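Side-chain contacts in SsfX3 (Streptomyces sp. SF2575, PDB 3SKV), which acts as a salicylyl-acyltransferase of the GDSL/SGNH family in a tetracycline biosynthetic pathway, probably attaching the salicylyl group to a tetracycline-type acceptor: residues E65-Y70 / G77-T82; Q221-A226 / A237-D242. The protein carries 1 engineered substitution. All coordinates share one frame; numbering follows the deposited sequence.

Contact 1 (E65-Y70 / G77-T82); sequences EDAYLY and GRLAQT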
# COMPACT_ATOMS: atom_id res chain seq x y z
N GLU A 65 -1.64 -1.33 -19.14
CA GLU A 65 -1.27 -1.70 -20.51
C GLU A 65 0.00 -2.58 -20.58
O GLU A 65 0.14 -3.39 -21.49
CB GLU A 65 -1.15 -0.43 -21.41
CG GLU A 65 -0.15 0.62 -20.92
CD GLU A 65 -0.60 1.61 -19.85
OE1 GLU A 65 -0.81 1.19 -18.69
OE2 GLU A 65 -0.70 2.82 -20.16
N ASP A 66 0.88 -2.47 -19.56
CA ASP A 66 2.14 -3.20 -19.45
C ASP A 66 2.14 -4.23 -18.33
O ASP A 66 3.21 -4.66 -17.95
CB ASP A 66 3.29 -2.20 -19.18
CG ASP A 66 3.51 -1.12 -20.20
OD1 ASP A 66 3.26 -1.38 -21.41
OD2 ASP A 66 3.98 -0.03 -19.82
N ALA A 67 0.96 -4.61 -17.79
CA ALA A 67 0.87 -5.55 -16.65
C ALA A 67 1.67 -6.85 -16.82
O ALA A 67 2.27 -7.36 -15.86
CB ALA A 67 -0.58 -5.85 -16.34
N TYR A 68 1.70 -7.36 -18.07
CA TYR A 68 2.40 -8.58 -18.48
C TYR A 68 3.92 -8.55 -18.17
O TYR A 68 4.53 -9.61 -18.02
CB TYR A 68 2.13 -8.83 -19.98
CG TYR A 68 2.79 -7.84 -20.93
CD1 TYR A 68 2.18 -6.63 -21.24
CD2 TYR A 68 3.99 -8.14 -21.57
CE1 TYR A 68 2.77 -5.71 -22.12
CE2 TYR A 68 4.60 -7.24 -22.43
CZ TYR A 68 4.00 -6.02 -22.70
OH TYR A 68 4.61 -5.14 -23.57
N LEU A 69 4.50 -7.35 -18.15
CA LEU A 69 5.90 -7.07 -17.90
C LEU A 69 6.24 -7.23 -16.42
O LEU A 69 7.37 -7.58 -16.08
CB LEU A 69 6.18 -5.63 -18.34
CG LEU A 69 6.85 -5.34 -19.68
CD1 LEU A 69 7.14 -6.56 -20.50
CD2 LEU A 69 6.11 -4.32 -20.45
N TYR A 70 5.26 -7.02 -15.55
CA TYR A 70 5.48 -7.05 -14.11
C TYR A 70 5.30 -8.37 -13.44
O TYR A 70 5.97 -8.63 -12.44
CB TYR A 70 4.61 -6.00 -13.42
CG TYR A 70 4.93 -4.61 -13.89
CD1 TYR A 70 4.35 -4.08 -15.04
CD2 TYR A 70 5.85 -3.81 -13.20
CE1 TYR A 70 4.65 -2.80 -15.49
CE2 TYR A 70 6.16 -2.53 -13.64
CZ TYR A 70 5.55 -2.02 -14.78
OH TYR A 70 5.88 -0.77 -15.23
N GLY A 77 -3.49 -9.96 -11.50
CA GLY A 77 -4.63 -9.48 -10.73
C GLY A 77 -4.24 -8.68 -9.50
O GLY A 77 -4.93 -7.70 -9.17
N ARG A 78 -3.12 -9.07 -8.85
CA ARG A 78 -2.54 -8.43 -7.66
C ARG A 78 -2.28 -6.93 -7.89
O ARG A 78 -2.45 -6.14 -6.96
CB ARG A 78 -1.24 -9.13 -7.21
CG ARG A 78 -1.44 -10.59 -6.78
CD ARG A 78 -0.13 -11.37 -6.81
NE ARG A 78 0.63 -11.27 -5.56
CZ ARG A 78 1.15 -12.31 -4.91
NH1 ARG A 78 0.99 -13.54 -5.38
NH2 ARG A 78 1.82 -12.12 -3.78
N LEU A 79 -1.90 -6.54 -9.14
CA LEU A 79 -1.63 -5.15 -9.52
C LEU A 79 -2.89 -4.25 -9.47
O LEU A 79 -2.75 -3.03 -9.27
CB LEU A 79 -1.03 -5.10 -10.94
CG LEU A 79 0.48 -5.34 -11.16
CD1 LEU A 79 1.30 -5.44 -9.88
CD2 LEU A 79 0.73 -6.45 -12.15
N ALA A 80 -4.10 -4.85 -9.66
CA ALA A 80 -5.39 -4.16 -9.63
C ALA A 80 -6.07 -4.17 -8.26
O ALA A 80 -7.16 -3.62 -8.11
CB ALA A 80 -6.34 -4.70 -10.71
N GLN A 81 -5.43 -4.76 -7.26
CA GLN A 81 -5.98 -4.74 -5.90
C GLN A 81 -5.76 -3.35 -5.35
O GLN A 81 -4.64 -2.82 -5.43
CB GLN A 81 -5.38 -5.83 -5.03
CG GLN A 81 -5.96 -7.21 -5.36
CD GLN A 81 -5.25 -8.32 -4.64
OE1 GLN A 81 -4.50 -8.11 -3.67
NE2 GLN A 81 -5.47 -9.54 -5.12
N THR A 82 -6.85 -2.72 -4.91
CA THR A 82 -6.93 -1.31 -4.52
C THR A 82 -6.35 -0.91 -3.14
O THR A 82 -6.78 0.08 -2.54
CB THR A 82 -8.29 -0.77 -4.85
OG1 THR A 82 -9.25 -1.56 -4.17
CG2 THR A 82 -8.57 -0.78 -6.35
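Leu79 meets the short helix 67-70 through a single methyl, CD2, which faces the CB atoms of Ala67 and Tyr70 and the Ala67 carbonyl. Its closest neighbours are the CB of Tyr70, at 4.1 Å from Leu79 CD2, and the carbonyl oxygen of Ala67; the methyl of Ala67 is slightly farther, with its CB 4.4 Å from Leu79 CD2. CD2 points at the helix while CD1 turns to the other side; chi2, at -8°, is nearly eclipsed, so the rotation is uncertain. Tyr70 offers only the base of its side chain. Its ring is carried away from Leu79 and sets its edge, in plane, against the oxygen of Ala67, which also accepts the backbone hydrogen bond of Tyr70 N at 3.0 Å. The same oxygen therefore takes a polar bond and borders two apolar groups, inside a wholly buried contact. Trp60 from strand 56-60 packs against both Ala67 and Leu79, while Pro63 and Met235 touch Tyr70. On both sides the chain is turned tightly by backbone hydrogen bonds between residues three apart. This is small apolar packing between consecutive turns of the connection from strand 56-60 to strand 86-91 in the jelly-roll N-terminal domain.

Contact 2 (Q221-A226 / A237-D242); sequences QSLSFA and ARLIRD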
# COMPACT_ATOMS: atom_id res chain seq x y z
N GLN A 221 1.66 5.79 -1.77
CA GLN A 221 1.64 4.94 -2.95
C GLN A 221 2.30 3.62 -2.55
O GLN A 221 3.50 3.55 -2.34
CB GLN A 221 2.37 5.58 -4.12
CG GLN A 221 2.48 4.66 -5.33
CD GLN A 221 1.16 4.46 -6.05
OE1 GLN A 221 0.58 5.41 -6.56
NE2 GLN A 221 0.70 3.23 -6.11
N SER A 222 1.48 2.58 -2.44
CA SER A 222 1.92 1.24 -2.07
C SER A 222 2.23 0.45 -3.33
O SER A 222 1.43 0.40 -4.26
CB SER A 222 0.83 0.52 -1.28
OG SER A 222 1.13 -0.86 -1.12
N LEU A 223 3.40 -0.16 -3.35
CA LEU A 223 3.86 -1.07 -4.39
C LEU A 223 4.27 -2.35 -3.67
O LEU A 223 5.22 -3.03 -4.05
CB LEU A 223 5.00 -0.48 -5.22
CG LEU A 223 4.70 0.75 -6.06
CD1 LEU A 223 5.92 1.25 -6.71
CD2 LEU A 223 3.67 0.47 -7.12
N SER A 224 3.52 -2.66 -2.59
CA SER A 224 3.60 -3.87 -1.76
C SER A 224 2.65 -4.91 -2.37
O SER A 224 1.44 -4.71 -2.38
CB SER A 224 3.16 -3.57 -0.34
OG SER A 224 4.26 -3.28 0.51
N PHE A 225 3.20 -6.02 -2.89
CA PHE A 225 2.33 -7.04 -3.47
C PHE A 225 2.63 -8.40 -2.85
O PHE A 225 2.65 -9.43 -3.56
CB PHE A 225 2.50 -7.04 -5.01
CG PHE A 225 2.36 -5.70 -5.68
CD1 PHE A 225 1.10 -5.16 -5.93
CD2 PHE A 225 3.48 -4.98 -6.07
CE1 PHE A 225 0.96 -3.91 -6.55
CE2 PHE A 225 3.34 -3.75 -6.73
CZ PHE A 225 2.08 -3.23 -6.96
N ALA A 226 2.90 -8.41 -1.50
CA ALA A 226 3.30 -9.58 -0.68
C ALA A 226 4.64 -10.18 -1.21
O ALA A 226 5.31 -9.51 -1.98
CB ALA A 226 2.18 -10.62 -0.62
N ALA A 237 11.60 -1.14 -9.88
CA ALA A 237 12.57 -0.05 -9.72
C ALA A 237 12.31 1.03 -10.79
O ALA A 237 12.37 2.23 -10.47
CB ALA A 237 13.99 -0.58 -9.86
N ARG A 238 12.04 0.60 -12.05
CA ARG A 238 11.70 1.50 -13.16
C ARG A 238 10.39 2.25 -12.87
O ARG A 238 10.28 3.43 -13.17
CB ARG A 238 11.58 0.72 -14.46
CG ARG A 238 12.93 0.17 -14.98
CD ARG A 238 12.74 -0.68 -16.23
NE ARG A 238 12.59 0.16 -17.41
CZ ARG A 238 11.44 0.44 -18.03
NH1 ARG A 238 10.30 -0.08 -17.58
NH2 ARG A 238 11.43 1.22 -19.09
N LEU A 239 9.40 1.55 -12.27
CA LEU A 239 8.12 2.11 -11.87
C LEU A 239 8.35 3.20 -10.80
O LEU A 239 7.90 4.33 -10.99
CB LEU A 239 7.18 1.00 -11.35
CG LEU A 239 5.72 1.40 -11.08
CD1 LEU A 239 5.10 2.12 -12.27
CD2 LEU A 239 4.90 0.22 -10.76
N ILE A 240 9.08 2.88 -9.73
CA ILE A 240 9.41 3.82 -8.67
C ILE A 240 10.10 5.06 -9.25
O ILE A 240 9.72 6.19 -8.91
CB ILE A 240 10.25 3.15 -7.57
CG1 ILE A 240 9.43 2.06 -6.84
CG2 ILE A 240 10.80 4.20 -6.58
CD1 ILE A 240 10.21 1.10 -5.96
N ARG A 241 11.09 4.85 -10.14
CA ARG A 241 11.85 5.89 -10.81
C ARG A 241 10.92 6.83 -11.59
O ARG A 241 11.14 8.05 -11.60
CB ARG A 241 12.84 5.23 -11.79
CG ARG A 241 13.69 6.21 -12.58
CD ARG A 241 14.29 5.62 -13.83
NE ARG A 241 13.27 5.13 -14.74
CZ ARG A 241 13.50 4.31 -15.75
NH1 ARG A 241 14.73 3.84 -15.97
NH2 ARG A 241 12.50 3.92 -16.53
N ASP A 242 9.89 6.26 -12.26
CA ASP A 242 8.97 7.01 -13.10
C ASP A 242 7.76 7.61 -12.36
O ASP A 242 6.96 8.32 -12.95
CB ASP A 242 8.58 6.16 -14.34
CG ASP A 242 9.77 5.77 -15.23
OD1 ASP A 242 10.75 6.55 -15.30
OD2 ASP A 242 9.72 4.68 -15.85
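A beta-alpha-beta crossover of the GDSL/SGNH domain joins parallel strands 219-223 and 247-252 through helix 234-242, across strand 187-192; Leu223 of the edge strand is where the helix rests. Its two methyls divide the work. CD1 of Leu223 lies 3.6 Å from CG1 of Ile240, the two side chains running past each other in opposite directions, and CD2 of Leu223 lies 3.9 Å from CD2 of Leu239, where the chains cross at a slant. Leu239 holds its CG anti to the backbone N (chi1 -171°), which carries its CD2 to that Leu223 methyl. Tyr191 also touches Leu223 and Ile240, and Ile240 continues to Ile248 and Leu250, so the helix is seated across several strands. On the same helix, Arg241 grips the Asp242 carboxylate side-on, NH2 reaching OD2 at 3.0 Å and NE reaching OD1 at 2.9 Å; Glu279 and Arg280 extend this charge network. Between strand and helix the chemistry is purely apolar, which suggests that this face of the helix is held by burial and fit, with polar bonds made elsewhere, as by Ile240 O to His281.

Contacts 1 and 2 have centres 11 Å apart and touch, joining the N-terminal domain to the GDSL-like domain. Arg78 NH2 reaches the carbonyl of Phe225 with an N-to-O distance of 2.8 Å, and Arg78 NH1 forms a salt bridge with Asp228, so one guanidinium holds the loop that follows strand 219-223. Beside it runs an apolar seam: CD1 of Leu79 lies 3.7 Å from CE1 of Phe225, and CE2 of Tyr70 lies 4.2 Å from CD2 of Leu239. Leu239 thus packs on Leu223 and Tyr70, and Leu79 reaches Phe225 beyond contact 1. Ser224 OG bonds to O of Gly192, first residue of the GDS motif carrying the family's nucleophilic serine, probably placing this interface near the active site.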